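Long-range contacts in ribosomal RNA small subunit methyltransferase Nep1 (Archaeoglobus fulgidus, PDB 3O7B), which probably methylates N1 of a specific pseudouridine in 16S ribosomal RNA, using S-adenosyl-L-methionine as methyl donor, during ribosome biogenesis: residues Pro87-His91 against Gly194-His198; Gln92-Leu97 against Ser224-Ser229; Ser100-Phe105 against Tyr235-Ala240. One frame throughout, in Å; residues are numbered along the deposited sequence.

Contact 1: residues Pro87-His91 against Gly194-His198; sequences PDIVH and GAFPH. With SAH (S-adenosyl-L-homocysteine), chain C.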
loop_
_atom_site.group_PDB
_atom_site.type_symbol
_atom_site.label_atom_id
_atom_site.label_comp_id
_atom_site.label_asym_id
_atom_site.label_seq_id
_atom_site.Cartn_x
_atom_site.Cartn_y
_atom_site.Cartn_z
ATOM N N PRO A 87 -9.408 5.715 5.200
ATOM C CA PRO A 87 -9.041 6.025 3.813
ATOM C C PRO A 87 -7.739 5.348 3.380
ATOM O O PRO A 87 -7.470 5.275 2.174
ATOM C CB PRO A 87 -8.902 7.554 3.803
ATOM C CG PRO A 87 -8.676 7.943 5.250
ATOM C CD PRO A 87 -9.340 6.893 6.092
ATOM N N ASP A 88 -6.977 4.825 4.342
ATOM C CA ASP A 88 -5.725 4.127 4.005
ATOM C C ASP A 88 -5.986 2.904 3.145
ATOM O O ASP A 88 -5.157 2.518 2.304
ATOM C CB ASP A 88 -4.996 3.691 5.275
ATOM C CG ASP A 88 -5.882 2.888 6.198
ATOM O OD1 ASP A 88 -6.794 3.516 6.791
ATOM O OD2 ASP A 88 -5.666 1.662 6.325
ATOM N N ILE A 89 -7.144 2.268 3.332
ATOM C CA ILE A 89 -7.385 1.025 2.616
ATOM C C ILE A 89 -7.492 1.273 1.108
ATOM O O ILE A 89 -6.784 0.655 0.295
ATOM C CB ILE A 89 -8.638 0.289 3.135
ATOM C CG1 ILE A 89 -8.416 -0.130 4.586
ATOM C CG2 ILE A 89 -8.972 -0.915 2.257
ATOM C CD1 ILE A 89 -9.695 -0.597 5.291
ATOM N N VAL A 90 -8.366 2.198 0.719
ATOM C CA VAL A 90 -8.523 2.452 -0.700
ATOM C C VAL A 90 -7.266 3.125 -1.287
ATOM O O VAL A 90 -6.938 2.899 -2.441
ATOM C CB VAL A 90 -9.849 3.237 -1.008
ATOM C CG1 VAL A 90 -9.761 4.684 -0.587
ATOM C CG2 VAL A 90 -10.215 3.120 -2.479
ATOM N N HIS A 91 -6.554 3.904 -0.474
ATOM C CA HIS A 91 -5.282 4.509 -0.924
ATOM C C HIS A 91 -4.345 3.447 -1.474
ATOM O O HIS A 91 -3.872 3.557 -2.604
ATOM C CB HIS A 91 -4.616 5.232 0.242
ATOM C CG HIS A 91 -3.293 5.851 -0.103
ATOM N ND1 HIS A 91 -2.209 5.788 0.747
ATOM C CD2 HIS A 91 -2.877 6.510 -1.209
ATOM C CE1 HIS A 91 -1.181 6.400 0.184
ATOM N NE2 HIS A 91 -1.559 6.852 -1.000
ATOM N N GLY A 194 -14.384 -4.883 -1.921
ATOM C CA GLY A 194 -14.664 -3.978 -0.818
ATOM C C GLY A 194 -13.405 -3.252 -0.364
ATOM O O GLY A 194 -12.295 -3.856 -0.376
ATOM N N ALA A 195 -13.570 -2.001 0.049
ATOM C CA ALA A 195 -12.452 -1.187 0.536
ATOM C C ALA A 195 -12.741 -0.601 1.919
ATOM O O ALA A 195 -12.491 0.570 2.177
ATOM C CB ALA A 195 -12.093 -0.083 -0.486
ATOM N N PHE A 196 -13.299 -1.436 2.789
ATOM C CA PHE A 196 -13.644 -1.045 4.157
ATOM C C PHE A 196 -13.082 -2.142 5.075
ATOM O O PHE A 196 -12.842 -3.253 4.630
ATOM C CB PHE A 196 -15.176 -0.911 4.317
ATOM C CG PHE A 196 -15.940 -2.121 3.861
ATOM C CD1 PHE A 196 -16.250 -3.148 4.754
ATOM C CD2 PHE A 196 -16.309 -2.273 2.526
ATOM C CE1 PHE A 196 -16.948 -4.283 4.318
ATOM C CE2 PHE A 196 -17.000 -3.404 2.088
ATOM C CZ PHE A 196 -17.313 -4.417 2.980
ATOM N N PRO A 197 -12.821 -1.813 6.349
ATOM C CA PRO A 197 -12.103 -2.782 7.194
ATOM C C PRO A 197 -12.899 -3.913 7.863
ATOM O O PRO A 197 -12.335 -4.974 8.149
ATOM C CB PRO A 197 -11.489 -1.897 8.280
ATOM C CG PRO A 197 -12.399 -0.758 8.384
ATOM C CD PRO A 197 -13.011 -0.523 7.026
ATOM N N HIS A 198 -14.183 -3.674 8.134
ATOM C CA HIS A 198 -14.991 -4.601 8.950
ATOM C C HIS A 198 -16.411 -4.655 8.449
ATOM O O HIS A 198 -16.882 -3.722 7.805
ATOM C CB HIS A 198 -15.059 -4.166 10.417
ATOM C CG HIS A 198 -13.729 -4.002 11.070
ATOM N ND1 HIS A 198 -12.923 -5.071 11.385
ATOM C CD2 HIS A 198 -13.072 -2.891 11.477
ATOM C CE1 HIS A 198 -11.818 -4.623 11.955
ATOM N NE2 HIS A 198 -11.882 -3.307 12.021
HETATM N N SAH C . -16.164 -8.652 4.974
HETATM C CA SAH C . -14.787 -8.534 5.538
HETATM C CB SAH C . -14.406 -7.063 5.651
HETATM C CG SAH C . -13.877 -6.478 4.344
HETATM S SD SAH C . -12.420 -7.359 3.706
HETATM C C SAH C . -14.655 -9.231 6.888
HETATM O O SAH C . -15.588 -9.896 7.343
HETATM C "C5'" SAH C . -12.065 -6.489 2.154
HETATM C "C4'" SAH C . -12.610 -7.079 0.858
HETATM O "O4'" SAH C . -11.803 -8.140 0.382
HETATM C "C3'" SAH C . -13.989 -7.702 0.967
HETATM O "O3'" SAH C . -15.003 -6.727 0.986
HETATM C "C2'" SAH C . -14.018 -8.569 -0.265
HETATM O "O2'" SAH C . -14.289 -7.782 -1.428
HETATM C "C1'" SAH C . -12.587 -9.065 -0.356
HETATM N N9 SAH C . -12.322 -10.407 0.228
HETATM C C8 SAH C . -11.921 -10.697 1.513
HETATM N N7 SAH C . -11.750 -12.042 1.616
HETATM C C5 SAH C . -12.004 -12.599 0.414
HETATM C C6 SAH C . -11.989 -13.911 -0.044
HETATM N N6 SAH C . -11.663 -14.931 0.768
HETATM N N1 SAH C . -12.301 -14.176 -1.356
HETATM C C2 SAH C . -12.657 -13.151 -2.215
HETATM N N3 SAH C . -12.677 -11.855 -1.752
HETATM C C4 SAH C . -12.371 -11.581 -0.464
HETATM O O HOH W 1 -10.922 2.890 2.269
#
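Ile-89 reaches out from the first turns of its helix and lays two methyl groups on the Ala-195 to Pro-197 chain. With CG1 anti to the carbonyl carbon (chi1 -64°), CG2 is turned to Ala-195 and CD1, at the end of the other branch, to Pro-197. CG2 sits 3.8 Å from the carbonyl carbon C of Ala-195. CD1 comes down on Pro-197, 3.5 Å from its N and 3.7 Å from its CB, with the isoleucine chain and the pyrrolidine ring crossing at about a right angle. One residue along the helix, Val-90 meets Ala-195 flank to flank, CB to CB at 4.0 Å. No direct hydrogen bond joins the two segments; instead a water accepts from Val-90 N at 3.1 Å and donates to Ala-195 O at 2.8 Å.

The loop's other side belongs to the cofactor product. Gly-194 N donates to O2' of S-adenosylhomocysteine over 2.9 Å in a nearly straight bond (168°), while the Phe-196 ring leans obliquely on the homocysteine chain, CE1 to CG 3.8 Å. Helix 87-98 thus backs a wall of the cofactor pocket of this SPOUT methyltransferase. Asp-88 makes a salt bridge with Arg-86, the predicted rRNA-contacting residue, against which Pro-197 also packs. The loop leaves the C-terminal end of strand 189-194. Val-90 and Ala-195 share Phe-32 of strand 28-35, and helix 129-142 lies against Pro-87, Asp-88 and His-91.

Contact 2: residues Gln92-Leu97 against Ser224-Ser229; sequences QCLLLL and SLYVTS. With SAH (S-adenosyl-L-homocysteine), chain C.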
loop_
_atom_site.group_PDB
_atom_site.type_symbol
_atom_site.label_atom_id
_atom_site.label_comp_id
_atom_site.label_asym_id
_atom_site.label_seq_id
_atom_site.Cartn_x
_atom_site.Cartn_y
_atom_site.Cartn_z
ATOM N N GLN A 92 -4.109 2.400 -0.678
ATOM C CA GLN A 92 -3.091 1.431 -1.056
ATOM C C GLN A 92 -3.558 0.587 -2.222
ATOM O O GLN A 92 -2.774 0.230 -3.106
ATOM C CB GLN A 92 -2.738 0.567 0.154
ATOM C CG GLN A 92 -2.135 1.395 1.315
ATOM C CD GLN A 92 -2.343 0.799 2.696
ATOM O OE1 GLN A 92 -2.921 -0.282 2.853
ATOM N NE2 GLN A 92 -1.870 1.515 3.720
ATOM N N CYS A 93 -4.855 0.263 -2.253
ATOM C CA CYS A 93 -5.371 -0.534 -3.343
ATOM C C CYS A 93 -5.297 0.209 -4.657
ATOM O O CYS A 93 -4.944 -0.361 -5.679
ATOM C CB CYS A 93 -6.829 -0.930 -3.077
ATOM S SG CYS A 93 -7.045 -2.102 -1.713
ATOM N N LEU A 94 -5.623 1.499 -4.610
ATOM C CA LEU A 94 -5.528 2.322 -5.818
ATOM C C LEU A 94 -4.085 2.450 -6.289
ATOM O O LEU A 94 -3.818 2.420 -7.482
ATOM C CB LEU A 94 -6.075 3.725 -5.572
ATOM C CG LEU A 94 -7.601 3.831 -5.533
ATOM C CD1 LEU A 94 -7.961 5.177 -4.932
ATOM C CD2 LEU A 94 -8.167 3.647 -6.935
ATOM N N LEU A 95 -3.151 2.622 -5.344
ATOM C CA LEU A 95 -1.745 2.730 -5.765
ATOM C C LEU A 95 -1.317 1.501 -6.536
ATOM O O LEU A 95 -0.756 1.593 -7.621
ATOM C CB LEU A 95 -0.816 2.944 -4.570
ATOM C CG LEU A 95 -0.850 4.299 -3.878
ATOM C CD1 LEU A 95 0.193 4.314 -2.750
ATOM C CD2 LEU A 95 -0.630 5.446 -4.855
ATOM N N LEU A 96 -1.593 0.323 -5.986
ATOM C CA LEU A 96 -1.184 -0.903 -6.639
ATOM C C LEU A 96 -1.847 -1.056 -8.004
ATOM O O LEU A 96 -1.200 -1.367 -8.995
ATOM C CB LEU A 96 -1.493 -2.110 -5.765
ATOM C CG LEU A 96 -1.264 -3.469 -6.415
ATOM C CD1 LEU A 96 0.182 -3.591 -6.975
ATOM C CD2 LEU A 96 -1.531 -4.537 -5.409
ATOM N N LEU A 97 -3.166 -0.884 -8.031
ATOM C CA LEU A 97 -3.890 -1.074 -9.269
ATOM C C LEU A 97 -3.383 -0.141 -10.377
ATOM O O LEU A 97 -3.137 -0.577 -11.507
ATOM C CB LEU A 97 -5.388 -0.837 -9.011
ATOM C CG LEU A 97 -6.250 -1.136 -10.231
ATOM C CD1 LEU A 97 -6.218 -2.628 -10.613
ATOM C CD2 LEU A 97 -7.670 -0.702 -9.959
ATOM N N SER A 224 -8.266 -6.111 1.710
ATOM C CA SER A 224 -8.535 -5.499 0.417
ATOM C C SER A 224 -7.291 -5.441 -0.470
ATOM O O SER A 224 -7.350 -5.711 -1.653
ATOM C CB SER A 224 -9.064 -4.084 0.611
ATOM O OG SER A 224 -10.282 -4.096 1.354
ATOM N N LEU A 225 -6.147 -5.102 0.139
ATOM C CA LEU A 225 -4.898 -4.985 -0.620
ATOM C C LEU A 225 -4.466 -6.328 -1.203
ATOM O O LEU A 225 -4.064 -6.420 -2.367
ATOM C CB LEU A 225 -3.820 -4.402 0.280
ATOM C CG LEU A 225 -2.452 -4.139 -0.380
ATOM C CD1 LEU A 225 -2.534 -3.208 -1.560
ATOM C CD2 LEU A 225 -1.489 -3.580 0.677
ATOM N N TYR A 226 -4.576 -7.382 -0.396
ATOM C CA TYR A 226 -4.217 -8.692 -0.888
ATOM C C TYR A 226 -5.141 -9.167 -2.029
ATOM O O TYR A 226 -4.691 -9.695 -3.036
ATOM C CB TYR A 226 -4.184 -9.718 0.260
ATOM C CG TYR A 226 -3.839 -11.081 -0.250
ATOM C CD1 TYR A 226 -2.499 -11.427 -0.529
ATOM C CD2 TYR A 226 -4.835 -12.007 -0.520
ATOM C CE1 TYR A 226 -2.183 -12.690 -1.045
ATOM C CE2 TYR A 226 -4.532 -13.273 -1.030
ATOM C CZ TYR A 226 -3.203 -13.603 -1.290
ATOM O OH TYR A 226 -2.926 -14.861 -1.790
ATOM N N VAL A 227 -6.446 -8.945 -1.862
ATOM C CA VAL A 227 -7.414 -9.323 -2.892
ATOM C C VAL A 227 -7.158 -8.541 -4.178
ATOM O O VAL A 227 -7.127 -9.104 -5.265
ATOM C CB VAL A 227 -8.853 -9.101 -2.387
ATOM C CG1 VAL A 227 -9.848 -9.342 -3.510
ATOM C CG2 VAL A 227 -9.144 -10.061 -1.228
ATOM N N THR A 228 -6.896 -7.243 -4.034
ATOM C CA THR A 228 -6.537 -6.427 -5.196
ATOM C C THR A 228 -5.313 -7.002 -5.916
ATOM O O THR A 228 -5.296 -7.146 -7.130
ATOM C CB THR A 228 -6.271 -4.967 -4.792
ATOM O OG1 THR A 228 -7.454 -4.421 -4.176
ATOM C CG2 THR A 228 -5.931 -4.118 -6.002
ATOM N N SER A 229 -4.286 -7.326 -5.127
ATOM C CA SER A 229 -3.059 -7.895 -5.686
ATOM C C SER A 229 -3.310 -9.208 -6.434
ATOM O O SER A 229 -2.883 -9.388 -7.586
ATOM C CB SER A 229 -2.068 -8.113 -4.546
ATOM O OG SER A 229 -0.887 -8.746 -5.035
HETATM N N SAH C . -16.164 -8.652 4.974
HETATM C CA SAH C . -14.787 -8.534 5.538
HETATM C CB SAH C . -14.406 -7.063 5.651
HETATM C CG SAH C . -13.877 -6.478 4.344
HETATM S SD SAH C . -12.420 -7.359 3.706
HETATM C C SAH C . -14.655 -9.231 6.888
HETATM O O SAH C . -15.588 -9.896 7.343
HETATM C "C5'" SAH C . -12.065 -6.489 2.154
HETATM C "C4'" SAH C . -12.610 -7.079 0.858
HETATM O "O4'" SAH C . -11.803 -8.140 0.382
HETATM C "C3'" SAH C . -13.989 -7.702 0.967
HETATM O "O3'" SAH C . -15.003 -6.727 0.986
HETATM C "C2'" SAH C . -14.018 -8.569 -0.265
HETATM O "O2'" SAH C . -14.289 -7.782 -1.428
HETATM C "C1'" SAH C . -12.587 -9.065 -0.356
HETATM N N9 SAH C . -12.322 -10.407 0.228
HETATM C C8 SAH C . -11.921 -10.697 1.513
HETATM N N7 SAH C . -11.750 -12.042 1.616
HETATM C C5 SAH C . -12.004 -12.599 0.414
HETATM C C6 SAH C . -11.989 -13.911 -0.044
HETATM N N6 SAH C . -11.663 -14.931 0.768
HETATM N N1 SAH C . -12.301 -14.176 -1.356
HETATM C C2 SAH C . -12.657 -13.151 -2.215
HETATM N N3 SAH C . -12.677 -11.855 -1.752
HETATM C C4 SAH C . -12.371 -11.581 -0.464
#
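The peptide group between Ser-224 and Leu-225 is the flat surface on which Cys-93 rests. Its sulfur stands over one face, SG to Ser-224 C 3.6 Å, and on that same side the Thr-228 hydroxyl OG1 donates to Ser-224 O at 2.8 Å, from 39° out of the carbonyl plane. Thr-228 N approaches the oxygen from the opposite face, so two donors from a single residue grip this buried carbonyl. Cys-93 SG and Thr-228 OG1 are themselves 3.4 Å apart.

Beyond the sulfur, leucine methyls fill the rest of the interface. Leu-225 has CG anti to its own N (chi1 -177°), a setting that carries CD1 back to the other helix, 3.8 Å from Gln-92 O. Leu-96, one turn after Gln-92, reaches with CD2 to Ser-229 CB at 3.7 Å, and Thr-228 presents its methyl to the backbone of Cys-93.

The two helices run almost parallel, their short axes 9.2 Å apart at an angle of 18°. They belong to the SPOUT (class IV) fold, in which the C-terminal part of the chain is knotted and holds the cofactor; here helix 224-239 is the last element. The small residues Cys-93, Ser-224 and Ser-229 probably help the helices come close, and Cys-93 and Thr-228 both touch Phe-32 of strand 28-35.

Away from Gln-92 to Leu-97, Val-227 sets CG2 against the adenine of S-adenosylhomocysteine, 3.5 Å from N9. Ser-224 OG is hydrogen-bonded to Gly-194 O. Both helices also take part in the dimer interface: Ser-229 OG bonds to Ser-229 OG of the second subunit, and Gln-92 NE2 to Arg-127 O of that subunit.

Contact 3: residues Ser100-Phe105 against Tyr235-Ala240; sequences SPLRDF and YERVRA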
loop_
_atom_site.group_PDB
_atom_site.type_symbol
_atom_site.label_atom_id
_atom_site.label_comp_id
_atom_site.label_asym_id
_atom_site.label_seq_id
_atom_site.Cartn_x
_atom_site.Cartn_y
_atom_site.Cartn_z
ATOM N N SER A 100 -0.199 -0.898 -12.410
ATOM C CA SER A 100 -0.232 -1.942 -13.443
ATOM C C SER A 100 0.177 -1.372 -14.803
ATOM O O SER A 100 -0.233 -0.267 -15.166
ATOM C CB SER A 100 -1.638 -2.545 -13.567
ATOM O OG SER A 100 -1.694 -3.443 -14.675
ATOM N N PRO A 101 0.963 -2.142 -15.580
ATOM C CA PRO A 101 1.256 -1.669 -16.938
ATOM C C PRO A 101 0.085 -1.855 -17.922
ATOM O O PRO A 101 0.129 -1.346 -19.039
ATOM C CB PRO A 101 2.446 -2.532 -17.352
ATOM C CG PRO A 101 2.227 -3.796 -16.657
ATOM C CD PRO A 101 1.642 -3.416 -15.292
ATOM N N LEU A 102 -0.950 -2.570 -17.500
ATOM C CA LEU A 102 -2.098 -2.826 -18.362
ATOM C C LEU A 102 -3.070 -1.658 -18.258
ATOM O O LEU A 102 -3.485 -1.286 -17.157
ATOM C CB LEU A 102 -2.750 -4.142 -17.954
ATOM C CG LEU A 102 -3.882 -4.751 -18.771
ATOM C CD1 LEU A 102 -3.592 -4.753 -20.270
ATOM C CD2 LEU A 102 -4.123 -6.163 -18.284
ATOM N N ARG A 103 -3.429 -1.081 -19.401
ATOM C CA ARG A 103 -4.195 0.165 -19.432
ATOM C C ARG A 103 -5.622 -0.007 -19.987
ATOM O O ARG A 103 -6.276 0.983 -20.308
ATOM C CB ARG A 103 -3.413 1.251 -20.211
ATOM C CG ARG A 103 -1.973 1.470 -19.732
ATOM C CD ARG A 103 -1.885 2.548 -18.658
ATOM N NE ARG A 103 -1.042 2.137 -17.543
ATOM C CZ ARG A 103 -0.511 2.957 -16.636
ATOM N NH1 ARG A 103 0.228 2.451 -15.660
ATOM N NH2 ARG A 103 -0.704 4.275 -16.702
ATOM N N ASP A 104 -6.113 -1.248 -20.047
ATOM C CA ASP A 104 -7.404 -1.601 -20.684
ATOM C C ASP A 104 -8.583 -1.620 -19.714
ATOM O O ASP A 104 -9.589 -2.328 -19.927
ATOM C CB ASP A 104 -7.306 -2.980 -21.363
ATOM C CG ASP A 104 -7.381 -4.142 -20.370
ATOM O OD1 ASP A 104 -6.964 -3.959 -19.208
ATOM O OD2 ASP A 104 -7.876 -5.233 -20.749
ATOM N N PHE A 105 -8.447 -0.882 -18.624
ATOM C CA PHE A 105 -9.535 -0.798 -17.673
ATOM C C PHE A 105 -9.725 0.600 -17.112
ATOM O O PHE A 105 -8.807 1.433 -17.087
ATOM C CB PHE A 105 -9.387 -1.842 -16.551
ATOM C CG PHE A 105 -8.133 -1.687 -15.708
ATOM C CD1 PHE A 105 -8.120 -0.836 -14.608
ATOM C CD2 PHE A 105 -6.999 -2.451 -15.985
ATOM C CE1 PHE A 105 -6.974 -0.722 -13.813
ATOM C CE2 PHE A 105 -5.852 -2.351 -15.194
ATOM C CZ PHE A 105 -5.835 -1.477 -14.118
ATOM N N TYR A 235 -5.856 -11.114 -13.569
ATOM C CA TYR A 235 -6.338 -10.279 -14.658
ATOM C C TYR A 235 -5.262 -10.062 -15.710
ATOM O O TYR A 235 -5.501 -10.226 -16.909
ATOM C CB TYR A 235 -6.834 -8.964 -14.068
ATOM C CG TYR A 235 -7.429 -8.002 -15.048
ATOM C CD1 TYR A 235 -8.807 -7.980 -15.284
ATOM C CD2 TYR A 235 -6.629 -7.070 -15.697
ATOM C CE1 TYR A 235 -9.361 -7.055 -16.173
ATOM C CE2 TYR A 235 -7.159 -6.151 -16.584
ATOM C CZ TYR A 235 -8.523 -6.144 -16.821
ATOM O OH TYR A 235 -9.024 -5.225 -17.726
ATOM N N GLU A 236 -4.062 -9.698 -15.264
ATOM C CA GLU A 236 -2.942 -9.507 -16.180
ATOM C C GLU A 236 -2.539 -10.807 -16.885
ATOM O O GLU A 236 -2.239 -10.780 -18.074
ATOM C CB GLU A 236 -1.739 -8.927 -15.438
ATOM C CG GLU A 236 -1.940 -7.537 -14.937
ATOM C CD GLU A 236 -0.718 -6.999 -14.235
ATOM O OE1 GLU A 236 0.136 -7.811 -13.829
ATOM O OE2 GLU A 236 -0.629 -5.771 -14.093
ATOM N N ARG A 237 -2.535 -11.927 -16.155
ATOM C CA ARG A 237 -2.223 -13.242 -16.766
ATOM C C ARG A 237 -3.070 -13.495 -18.005
ATOM O O ARG A 237 -2.560 -13.901 -19.061
ATOM C CB ARG A 237 -2.473 -14.391 -15.794
ATOM C CG ARG A 237 -1.421 -14.615 -14.734
ATOM C CD ARG A 237 -1.545 -16.039 -14.179
ATOM N NE ARG A 237 -1.629 -16.041 -12.721
ATOM C CZ ARG A 237 -2.097 -17.051 -11.986
ATOM N NH1 ARG A 237 -2.540 -18.166 -12.566
ATOM N NH2 ARG A 237 -2.138 -16.944 -10.662
ATOM N N VAL A 238 -4.372 -13.263 -17.863
ATOM C CA VAL A 238 -5.339 -13.532 -18.925
ATOM C C VAL A 238 -5.276 -12.498 -20.046
ATOM O O VAL A 238 -5.346 -12.862 -21.224
ATOM C CB VAL A 238 -6.796 -13.597 -18.345
ATOM C CG1 VAL A 238 -7.848 -13.589 -19.450
ATOM C CG2 VAL A 238 -6.975 -14.809 -17.442
ATOM N N ARG A 239 -5.116 -11.223 -19.679
ATOM C CA ARG A 239 -5.468 -10.093 -20.560
ATOM C C ARG A 239 -4.331 -9.294 -21.170
ATOM O O ARG A 239 -4.506 -8.679 -22.230
ATOM C CB ARG A 239 -6.440 -9.150 -19.858
ATOM C CG ARG A 239 -7.790 -9.795 -19.642
ATOM C CD ARG A 239 -8.652 -8.982 -18.737
ATOM N NE ARG A 239 -9.166 -7.782 -19.388
ATOM C CZ ARG A 239 -10.385 -7.669 -19.910
ATOM N NH1 ARG A 239 -11.230 -8.698 -19.872
ATOM N NH2 ARG A 239 -10.759 -6.525 -20.474
ATOM N N ALA A 240 -3.178 -9.288 -20.512
ATOM C CA ALA A 240 -2.016 -8.560 -21.028
ATOM C C ALA A 240 -1.445 -9.119 -22.345
ATOM O O ALA A 240 -1.076 -8.325 -23.218
ATOM C CB ALA A 240 -0.918 -8.438 -19.957
#
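The turn from Ser-100 to Phe-105 passes the last turn of helix 224-239 with Leu-102 CA and Ala-240 CA 6.3 Å apart. Leu-102 sends CD2 onto the Tyr-235 ring, 3.5 Å from CE2, the side chains crossing at about a right angle. Asp-104 OD1 lies at the edge of the Tyr-235 ring, the carboxylate turned 58° from it, and accepts from Tyr-235 OH (2.8 Å), which comes from above the carboxylate plane. Arg-239 holds Asp-104 OD2 side-on in a salt bridge, NE (3.2 Å) on the syn lone pair, NH2 from above that plane.

This loop links helix 87-98 to strand 105-111, and an ST turn shapes it, Ser-100 OG accepting from Leu-102 N. Ser-100 OG donates to the anti lone pair of Glu-236 OE2 (2.6 Å); Glu-236 OE1 bonds to Tyr-226 OH of the second subunit.

Arg-239 lays CD over one Tyr-235 face, toward the rim, and the bend at chi3 (74°) turns its guanidinium back to Asp-104; NH1 bonds to Gly-187 O. With an alanine replacing Asp-104, both acceptors go, and the guanidinium would probably be freer to turn. The Phe-105 and Tyr-235 rings meet obliquely, centroids 5.7 Å apart.

Overall arrangement
From the N terminus, strand 28-35 comes first, and helix 87-98 supplies the opening segments of contacts 1 and 2, before the loop at 100-105 begins contact 3. Their partners follow in the same order, 194-198, 224-229 and 235-240, so the three closures, each spanning over a hundred residues, all cross and none nests. Contact 1 ties the helix start to the loop after strand 189-194. Contact 2 sets the later turns of helix 87-98 beside the start of helix 224-239, and contact 3 joins the far end of that helix to the turn before strand 105-111. Contacts 1 and 2 meet through Gly-194 and Ser-224 beside the cofactor; contacts 2 and 3 touch at Leu-97 and Phe-105.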